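Local coordinates for putative 2,5-diketo-D-gluconic acid reductase B (Sinorhizobium meliloti, PDB 3UP8), which probably reduces methylglyoxal to hydroxyacetone with NADPH, as a member of the aldo/keto reductase family, at residues T119-G131 with G150-Q164. Residues are numbered along the deposited sequence; the frame is centred on the assembly and turned at random.
With ACT (acetate ion), chain C.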
ATOM      1  N   THR A 119       8.760   7.168 -16.683  1.00 15.61           N
ATOM      2  CA  THR A 119       9.117   5.765 -16.894  1.00 16.23           C
ATOM      3  C   THR A 119       8.104   5.160 -17.869  1.00 16.19           C
ATOM      4  O   THR A 119       7.002   5.683 -18.005  1.00 16.13           O
ATOM      5  CB  THR A 119       9.192   4.969 -15.554  1.00 16.49           C
ATOM      6  OG1 THR A 119       9.463   3.582 -15.822  1.00 17.75           O
ATOM      7  CG2 THR A 119       7.884   5.094 -14.745  1.00 16.05           C
ATOM      8  N   ASP A 120       8.482   4.095 -18.567  1.00 16.25           N
ATOM      9  CA  ASP A 120       7.553   3.475 -19.529  1.00 16.78           C
ATOM     10  C   ASP A 120       6.598   2.437 -18.909  1.00 15.37           C
ATOM     11  O   ASP A 120       5.730   1.911 -19.597  1.00 15.45           O
ATOM     12  CB  ASP A 120       8.311   2.876 -20.719  1.00 17.18           C
ATOM     13  CG  ASP A 120       9.066   1.595 -20.372  1.00 20.92           C
ATOM     14  OD1 ASP A 120       9.590   1.434 -19.250  1.00 23.87           O
ATOM     15  OD2 ASP A 120       9.131   0.719 -21.258  1.00 26.52           O
ATOM     16  N   HIS A 121       6.766   2.155 -17.625  1.00 14.13           N
ATOM     17  CA  HIS A 121       5.905   1.185 -16.931  1.00 13.82           C
ATOM     18  C   HIS A 121       5.888   1.475 -15.440  1.00 13.52           C
ATOM     19  O   HIS A 121       6.832   2.069 -14.890  1.00 13.04           O
ATOM     20  CB  HIS A 121       6.394  -0.262 -17.150  1.00 13.38           C
ATOM     21  CG  HIS A 121       7.699  -0.571 -16.484  1.00 14.52           C
ATOM     22  ND1 HIS A 121       8.913  -0.181 -17.010  1.00 14.74           N
ATOM     23  CD2 HIS A 121       7.984  -1.236 -15.336  1.00 15.99           C
ATOM     24  CE1 HIS A 121       9.889  -0.580 -16.210  1.00 15.67           C
ATOM     25  NE2 HIS A 121       9.353  -1.225 -15.188  1.00 15.96           N
ATOM     26  N   VAL A 122       4.802   1.072 -14.803  1.00 13.06           N
ATOM     27  CA  VAL A 122       4.775   0.961 -13.362  1.00 13.28           C
ATOM     28  C   VAL A 122       4.856  -0.515 -12.993  1.00 13.77           C
ATOM     29  O   VAL A 122       4.499  -1.385 -13.783  1.00 13.49           O
ATOM     30  CB  VAL A 122       3.531   1.598 -12.725  1.00 13.46           C
ATOM     31  CG1 VAL A 122       3.557   3.118 -12.915  1.00 14.45           C
ATOM     32  CG2 VAL A 122       2.226   0.994 -13.284  1.00 12.54           C
ATOM     33  N   ASP A 123       5.329  -0.792 -11.789  1.00 13.39           N
ATOM     34  CA  ASP A 123       5.340  -2.159 -11.323  1.00 13.75           C
ATOM     35  C   ASP A 123       3.935  -2.630 -10.981  1.00 13.10           C
ATOM     36  O   ASP A 123       3.617  -3.790 -11.216  1.00 13.60           O
ATOM     37  CB  ASP A 123       6.289  -2.312 -10.143  1.00 13.36           C
ATOM     38  CG  ASP A 123       7.732  -1.990 -10.532  1.00 15.31           C
ATOM     39  OD1 ASP A 123       8.454  -2.924 -10.907  1.00 15.01           O
ATOM     40  OD2 ASP A 123       8.122  -0.808 -10.516  1.00 15.56           O
ATOM     41  N   LEU A 124       3.099  -1.722 -10.475  1.00 12.65           N
ATOM     42  CA  LEU A 124       1.777  -2.076  -9.965  1.00 11.67           C
ATOM     43  C   LEU A 124       0.768  -0.974 -10.256  1.00 11.73           C
ATOM     44  O   LEU A 124       1.043   0.212 -10.009  1.00 11.51           O
ATOM     45  CB  LEU A 124       1.836  -2.316  -8.444  1.00 10.66           C
ATOM     46  CG  LEU A 124       0.587  -2.829  -7.710  1.00 10.17           C
ATOM     47  CD1 LEU A 124      -0.017  -4.111  -8.363  1.00  8.11           C
ATOM     48  CD2 LEU A 124       0.876  -3.058  -6.180  1.00  8.54           C
ATOM     49  N   LEU A 125      -0.389  -1.365 -10.792  1.00 10.51           N
ATOM     50  CA  LEU A 125      -1.471  -0.419 -11.047  1.00 10.50           C
ATOM     51  C   LEU A 125      -2.729  -0.924 -10.370  1.00 10.97           C
ATOM     52  O   LEU A 125      -3.129  -2.074 -10.574  1.00 10.69           O
ATOM     53  CB  LEU A 125      -1.718  -0.233 -12.549  1.00 10.79           C
ATOM     54  CG  LEU A 125      -2.771   0.806 -12.959  1.00 11.70           C
ATOM     55  CD1 LEU A 125      -2.287   2.218 -12.618  1.00  9.37           C
ATOM     56  CD2 LEU A 125      -3.128   0.720 -14.449  1.00 10.19           C
ATOM     57  N   LEU A 126      -3.332  -0.065  -9.554  1.00 11.02           N
ATOM     58  CA  LEU A 126      -4.532  -0.434  -8.805  1.00 11.74           C
ATOM     59  C   LEU A 126      -5.732   0.373  -9.263  1.00 11.55           C
ATOM     60  O   LEU A 126      -5.618   1.517  -9.706  1.00 11.87           O
ATOM     61  CB  LEU A 126      -4.321  -0.206  -7.301  1.00 10.84           C
ATOM     62  CG  LEU A 126      -3.034  -0.694  -6.630  1.00 11.51           C
ATOM     63  CD1 LEU A 126      -3.064  -0.342  -5.143  1.00 12.81           C
ATOM     64  CD2 LEU A 126      -2.837  -2.199  -6.806  1.00 12.01           C
ATOM     65  N   LEU A 127      -6.894  -0.247  -9.150  1.00 12.25           N
ATOM     66  CA  LEU A 127      -8.145   0.476  -9.139  1.00 12.37           C
ATOM     67  C   LEU A 127      -8.256   1.056  -7.736  1.00 12.81           C
ATOM     68  O   LEU A 127      -8.226   0.315  -6.734  1.00 12.68           O
ATOM     69  CB  LEU A 127      -9.327  -0.471  -9.443  1.00 12.05           C
ATOM     70  CG  LEU A 127      -9.195  -1.299 -10.729  1.00 13.63           C
ATOM     71  CD1 LEU A 127     -10.299  -2.361 -10.847  1.00 13.44           C
ATOM     72  CD2 LEU A 127      -9.164  -0.393 -11.988  1.00 12.06           C
ATOM     73  N   HIS A 128      -8.393   2.377  -7.667  1.00 12.70           N
ATOM     74  CA  HIS A 128      -8.290   3.087  -6.386  1.00 13.86           C
ATOM     75  C   HIS A 128      -9.460   2.814  -5.436  1.00 13.59           C
ATOM     76  O   HIS A 128      -9.258   2.625  -4.239  1.00 13.99           O
ATOM     77  CB  HIS A 128      -8.116   4.599  -6.629  1.00 13.52           C
ATOM     78  CG  HIS A 128      -7.410   5.314  -5.521  1.00 14.78           C
ATOM     79  ND1 HIS A 128      -6.685   6.469  -5.727  1.00 14.10           N
ATOM     80  CD2 HIS A 128      -7.304   5.034  -4.198  1.00 15.04           C
ATOM     81  CE1 HIS A 128      -6.173   6.876  -4.579  1.00 14.35           C
ATOM     82  NE2 HIS A 128      -6.526   6.021  -3.637  1.00 13.91           N
ATOM     83  N   TRP A 129     -10.675   2.774  -5.983  1.00 14.31           N
ATOM     84  CA  TRP A 129     -11.885   2.545  -5.211  1.00 14.16           C
ATOM     85  C   TRP A 129     -12.832   1.682  -6.035  1.00 14.78           C
ATOM     86  O   TRP A 129     -12.819   1.776  -7.259  1.00 15.35           O
ATOM     87  CB  TRP A 129     -12.569   3.871  -4.850  1.00 13.45           C
ATOM     88  CG  TRP A 129     -11.829   4.629  -3.789  1.00 14.38           C
ATOM     89  CD1 TRP A 129     -10.857   5.556  -3.981  1.00 13.44           C
ATOM     90  CD2 TRP A 129     -11.982   4.490  -2.372  1.00 12.94           C
ATOM     91  NE1 TRP A 129     -10.392   6.015  -2.770  1.00 12.52           N
ATOM     92  CE2 TRP A 129     -11.063   5.365  -1.767  1.00 13.56           C
ATOM     93  CE3 TRP A 129     -12.811   3.705  -1.556  1.00 14.41           C
ATOM     94  CZ2 TRP A 129     -10.946   5.485  -0.383  1.00 13.72           C
ATOM     95  CZ3 TRP A 129     -12.694   3.829  -0.171  1.00 14.08           C
ATOM     96  CH2 TRP A 129     -11.755   4.702   0.393  1.00 12.68           C
ATOM     97  N   PRO A 130     -13.665   0.852  -5.371  1.00 14.93           N
ATOM     98  CA  PRO A 130     -14.634  -0.016  -6.077  1.00 15.31           C
ATOM     99  C   PRO A 130     -15.893   0.688  -6.590  1.00 16.11           C
ATOM    100  O   PRO A 130     -16.460   0.259  -7.607  1.00 16.04           O
ATOM    101  CB  PRO A 130     -15.024  -1.043  -5.012  1.00 15.16           C
ATOM    102  CG  PRO A 130     -14.882  -0.295  -3.727  1.00 15.66           C
ATOM    103  CD  PRO A 130     -13.653   0.580  -3.920  1.00 14.37           C
ATOM    104  N   GLY A 131     -16.316   1.750  -5.899  1.00 16.55           N
ATOM    105  CA  GLY A 131     -17.539   2.491  -6.241  1.00 17.36           C
ATOM    106  C   GLY A 131     -17.463   3.274  -7.535  1.00 17.92           C
ATOM    107  O   GLY A 131     -16.661   4.201  -7.674  1.00 16.95           O
ATOM    108  N   GLY A 150       2.574  -3.893 -21.689  1.00 16.06           N
ATOM    109  CA  GLY A 150       3.902  -3.744 -21.089  1.00 15.50           C
ATOM    110  C   GLY A 150       4.045  -2.459 -20.280  1.00 15.38           C
ATOM    111  O   GLY A 150       5.152  -2.074 -19.878  1.00 15.73           O
ATOM    112  N   LYS A 151       2.924  -1.810 -20.010  1.00 14.46           N
ATOM    113  CA  LYS A 151       2.927  -0.541 -19.305  1.00 15.03           C
ATOM    114  C   LYS A 151       2.769  -0.729 -17.803  1.00 14.22           C
ATOM    115  O   LYS A 151       3.038   0.181 -17.030  1.00 13.33           O
ATOM    116  CB  LYS A 151       1.835   0.366 -19.852  1.00 14.97           C
ATOM    117  CG  LYS A 151       2.124   0.723 -21.316  1.00 16.67           C
ATOM    118  CD  LYS A 151       1.104   1.661 -21.871  1.00 18.54           C
ATOM    119  CE  LYS A 151       1.390   1.900 -23.369  1.00 16.80           C
ATOM    120  NZ  LYS A 151       0.270   2.672 -23.902  1.00 16.47           N
ATOM    121  N   VAL A 152       2.354  -1.929 -17.416  1.00 13.99           N
ATOM    122  CA  VAL A 152       2.092  -2.276 -16.024  1.00 14.05           C
ATOM    123  C   VAL A 152       2.565  -3.709 -15.833  1.00 13.91           C
ATOM    124  O   VAL A 152       2.171  -4.580 -16.600  1.00 13.95           O
ATOM    125  CB  VAL A 152       0.577  -2.222 -15.716  1.00 14.65           C
ATOM    126  CG1 VAL A 152       0.295  -2.663 -14.292  1.00 14.74           C
ATOM    127  CG2 VAL A 152       0.022  -0.828 -15.937  1.00 14.98           C
ATOM    128  N   ARG A 153       3.402  -3.962 -14.823  1.00 12.83           N
ATOM    129  CA  ARG A 153       3.920  -5.311 -14.613  1.00 12.95           C
ATOM    130  C   ARG A 153       2.870  -6.178 -13.900  1.00 13.00           C
ATOM    131  O   ARG A 153       2.635  -7.335 -14.274  1.00 13.05           O
ATOM    132  CB  ARG A 153       5.237  -5.273 -13.816  1.00 13.03           C
ATOM    133  CG  ARG A 153       6.420  -4.640 -14.567  1.00 14.74           C
ATOM    134  CD  ARG A 153       6.974  -5.516 -15.694  1.00 19.25           C
ATOM    135  NE  ARG A 153       8.001  -4.808 -16.483  1.00 21.73           N
ATOM    136  CZ  ARG A 153       7.761  -4.067 -17.569  1.00 23.80           C
ATOM    137  NH1 ARG A 153       6.524  -3.908 -18.036  1.00 22.81           N
ATOM    138  NH2 ARG A 153       8.773  -3.464 -18.187  1.00 25.02           N
ATOM    139  N   HIS A 154       2.233  -5.600 -12.886  1.00 12.93           N
ATOM    140  CA  HIS A 154       1.279  -6.316 -12.050  1.00 13.55           C
ATOM    141  C   HIS A 154       0.062  -5.436 -11.835  1.00 12.91           C
ATOM    142  O   HIS A 154       0.156  -4.208 -11.899  1.00 12.93           O
ATOM    143  CB  HIS A 154       1.936  -6.651 -10.716  1.00 13.73           C
ATOM    144  CG  HIS A 154       3.222  -7.382 -10.871  1.00 14.09           C
ATOM    145  ND1 HIS A 154       3.281  -8.725 -11.171  1.00 13.98           N
ATOM    146  CD2 HIS A 154       4.503  -6.955 -10.784  1.00 14.28           C
ATOM    147  CE1 HIS A 154       4.545  -9.090 -11.274  1.00 14.86           C
ATOM    148  NE2 HIS A 154       5.305  -8.034 -11.047  1.00 12.86           N
ATOM    149  N   ILE A 155      -1.092  -6.062 -11.629  1.00 11.97           N
ATOM    150  CA  ILE A 155      -2.332  -5.314 -11.439  1.00 11.21           C
ATOM    151  C   ILE A 155      -2.956  -5.632 -10.067  1.00 11.50           C
ATOM    152  O   ILE A 155      -2.749  -6.713  -9.520  1.00 11.32           O
ATOM    153  CB  ILE A 155      -3.349  -5.575 -12.588  1.00 11.56           C
ATOM    154  CG1 ILE A 155      -3.665  -7.080 -12.748  1.00 11.34           C
ATOM    155  CG2 ILE A 155      -2.836  -4.986 -13.911  1.00 10.78           C
ATOM    156  CD1 ILE A 155      -4.922  -7.336 -13.593  1.00 10.21           C
ATOM    157  N   GLY A 156      -3.714  -4.688  -9.524  1.00 10.56           N
ATOM    158  CA  GLY A 156      -4.403  -4.916  -8.267  1.00 10.98           C
ATOM    159  C   GLY A 156      -5.575  -4.007  -8.012  1.00 11.28           C
ATOM    160  O   GLY A 156      -6.035  -3.271  -8.912  1.00 11.00           O
ATOM    161  N   ILE A 157      -6.055  -4.059  -6.768  1.00 11.13           N
ATOM    162  CA  ILE A 157      -7.249  -3.338  -6.351  1.00 12.09           C
ATOM    163  C   ILE A 157      -7.033  -2.603  -5.042  1.00 12.48           C
ATOM    164  O   ILE A 157      -6.045  -2.824  -4.350  1.00 13.37           O
ATOM    165  CB  ILE A 157      -8.463  -4.295  -6.241  1.00 12.02           C
ATOM    166  CG1 ILE A 157      -8.137  -5.437  -5.251  1.00 11.88           C
ATOM    167  CG2 ILE A 157      -8.833  -4.808  -7.649  1.00 11.73           C
ATOM    168  CD1 ILE A 157      -9.174  -6.544  -5.158  1.00 14.00           C
ATOM    169  N   SER A 158      -7.958  -1.716  -4.700  1.00 13.42           N
ATOM    170  CA  SER A 158      -7.826  -0.948  -3.477  1.00 13.07           C
ATOM    171  C   SER A 158      -9.204  -0.667  -2.934  1.00 13.38           C
ATOM    172  O   SER A 158     -10.099  -0.243  -3.679  1.00 13.74           O
ATOM    173  CB  SER A 158      -7.021   0.346  -3.723  1.00 13.25           C
ATOM    174  OG  SER A 158      -6.703   1.025  -2.505  1.00 14.94           O
ATOM    175  N   ASN A 159      -9.367  -0.922  -1.633  1.00 13.41           N
ATOM    176  CA  ASN A 159     -10.593  -0.665  -0.892  1.00 13.39           C
ATOM    177  C   ASN A 159     -11.756  -1.540  -1.337  1.00 13.67           C
ATOM    178  O   ASN A 159     -12.921  -1.147  -1.204  1.00 13.50           O
ATOM    179  CB  ASN A 159     -10.969   0.817  -0.975  1.00 13.18           C
ATOM    180  CG  ASN A 159      -9.846   1.719  -0.509  1.00 14.77           C
ATOM    181  OD1 ASN A 159      -9.474   1.693   0.662  1.00 14.78           O
ATOM    182  ND2 ASN A 159      -9.281   2.504  -1.427  1.00 11.93           N
ATOM    183  N   PHE A 160     -11.434  -2.715  -1.868  1.00 13.62           N
ATOM    184  CA  PHE A 160     -12.455  -3.667  -2.275  1.00 13.64           C
ATOM    185  C   PHE A 160     -12.844  -4.515  -1.059  1.00 14.14           C
ATOM    186  O   PHE A 160     -11.980  -4.903  -0.258  1.00 12.88           O
ATOM    187  CB  PHE A 160     -11.910  -4.589  -3.370  1.00 13.74           C
ATOM    188  CG  PHE A 160     -11.925  -3.990  -4.758  1.00 14.09           C
ATOM    189  CD1 PHE A 160     -12.260  -4.780  -5.863  1.00 13.47           C
ATOM    190  CD2 PHE A 160     -11.599  -2.654  -4.971  1.00 13.79           C
ATOM    191  CE1 PHE A 160     -12.267  -4.237  -7.158  1.00 14.17           C
ATOM    192  CE2 PHE A 160     -11.617  -2.102  -6.255  1.00 13.71           C
ATOM    193  CZ  PHE A 160     -11.946  -2.887  -7.351  1.00 12.90           C
ATOM    194  N   ASN A 161     -14.136  -4.824  -0.936  1.00 14.58           N
ATOM    195  CA  ASN A 161     -14.568  -5.774   0.082  1.00 15.16           C
ATOM    196  C   ASN A 161     -14.340  -7.200  -0.432  1.00 15.11           C
ATOM    197  O   ASN A 161     -13.898  -7.374  -1.582  1.00 14.96           O
ATOM    198  CB  ASN A 161     -16.023  -5.492   0.502  1.00 15.55           C
ATOM    199  CG  ASN A 161     -17.029  -5.755  -0.608  1.00 14.96           C
ATOM    200  OD1 ASN A 161     -16.736  -6.443  -1.583  1.00 17.31           O
ATOM    201  ND2 ASN A 161     -18.235  -5.207  -0.452  1.00 16.42           N
ATOM    202  N   THR A 162     -14.621  -8.218   0.395  1.00 14.67           N
ATOM    203  CA  THR A 162     -14.313  -9.605   0.019  1.00 14.79           C
ATOM    204  C   THR A 162     -15.089 -10.061  -1.217  1.00 14.96           C
ATOM    205  O   THR A 162     -14.568 -10.792  -2.058  1.00 13.63           O
ATOM    206  CB  THR A 162     -14.500 -10.629   1.199  1.00 14.83           C
ATOM    207  OG1 THR A 162     -15.834 -10.549   1.682  1.00 14.18           O
ATOM    208  CG2 THR A 162     -13.579 -10.295   2.361  1.00 15.03           C
ATOM    209  N   THR A 163     -16.332  -9.603  -1.328  1.00 15.75           N
ATOM    210  CA  THR A 163     -17.175  -9.942  -2.461  1.00 16.97           C
ATOM    211  C   THR A 163     -16.530  -9.418  -3.747  1.00 16.29           C
ATOM    212  O   THR A 163     -16.465 -10.123  -4.752  1.00 16.59           O
ATOM    213  CB  THR A 163     -18.595  -9.354  -2.290  1.00 17.28           C
ATOM    214  OG1 THR A 163     -19.145  -9.846  -1.060  1.00 20.22           O
ATOM    215  CG2 THR A 163     -19.491  -9.800  -3.436  1.00 18.75           C
ATOM    216  N   GLN A 164     -16.015  -8.191  -3.687  1.00 16.46           N
ATOM    217  CA  GLN A 164     -15.401  -7.560  -4.854  1.00 15.87           C
ATOM    218  C   GLN A 164     -14.023  -8.132  -5.177  1.00 15.86           C
ATOM    219  O   GLN A 164     -13.600  -8.137  -6.341  1.00 15.32           O
ATOM    220  CB  GLN A 164     -15.344  -6.051  -4.650  1.00 15.51           C
ATOM    221  CG  GLN A 164     -16.737  -5.429  -4.484  1.00 16.22           C
ATOM    222  CD  GLN A 164     -16.700  -4.044  -3.879  1.00 16.78           C
ATOM    223  OE1 GLN A 164     -15.788  -3.688  -3.118  1.00 16.06           O
ATOM    224  NE2 GLN A 164     -17.695  -3.245  -4.213  1.00 18.06           N
TER
HETATM  225  C   ACT C 276      -5.753   6.519  -0.189  1.00 26.00           C
HETATM  226  O   ACT C 276      -4.600   6.035  -0.204  1.00 26.56           O
HETATM  227  OXT ACT C 276      -6.069   7.168  -1.193  1.00 26.28           O
HETATM  228  CH3 ACT C 276      -6.710   6.339   0.948  1.00 26.12           C
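The guanidinium of Arg153 lies flat on the His121 ring, planes 6° and centres 3.8 Å apart. Each is pinned in its own plane, Arg153 NH1 by Gly150 O and His121 ND1 by Asp120 OD1 (2.8 Å), while the bend at chi2 (-72°) folds the arginine back over the imidazole. Farther along, the amide of Asn159 covers a face of the Trp129 indole; its ND2 also donates to His128 O (2.8 Å), almost in line with the carbonyl, and its OD1 is held by Tyr206.

Between them, parallel strands 122-127 and 152-158 pair through backbone bonds such as Val122 N to Lys151 O and Gly156 N to Leu125 O (2.9 Å). They are neighbours in the eight-stranded TIM barrel, joined by helix 136-148 as a beta-alpha-beta unit. His128, a predicted substrate-binding residue, stands just beyond the strand end and donates from NE2 to OXT of an acetate ion (2.7 Å), probably from the crystallisation liquor; the acetate is also hydrogen-bonded to Tyr70 OH, the predicted proton donor.

Apolar side chains pack on both faces. Toward helix 103-117, Leu125 CB meets Val152 CG1 at 3.6 Å; on the barrel's inner side, Leu126 CD2 reaches Gly156 CA (3.5 Å), where glycine has no side chain to obstruct it. Pro130 CB sits over a Phe160 face in a CH-pi contact and comes to 3.3 Å from Gln164 OE1, the compact proline ring offering CH groups to both.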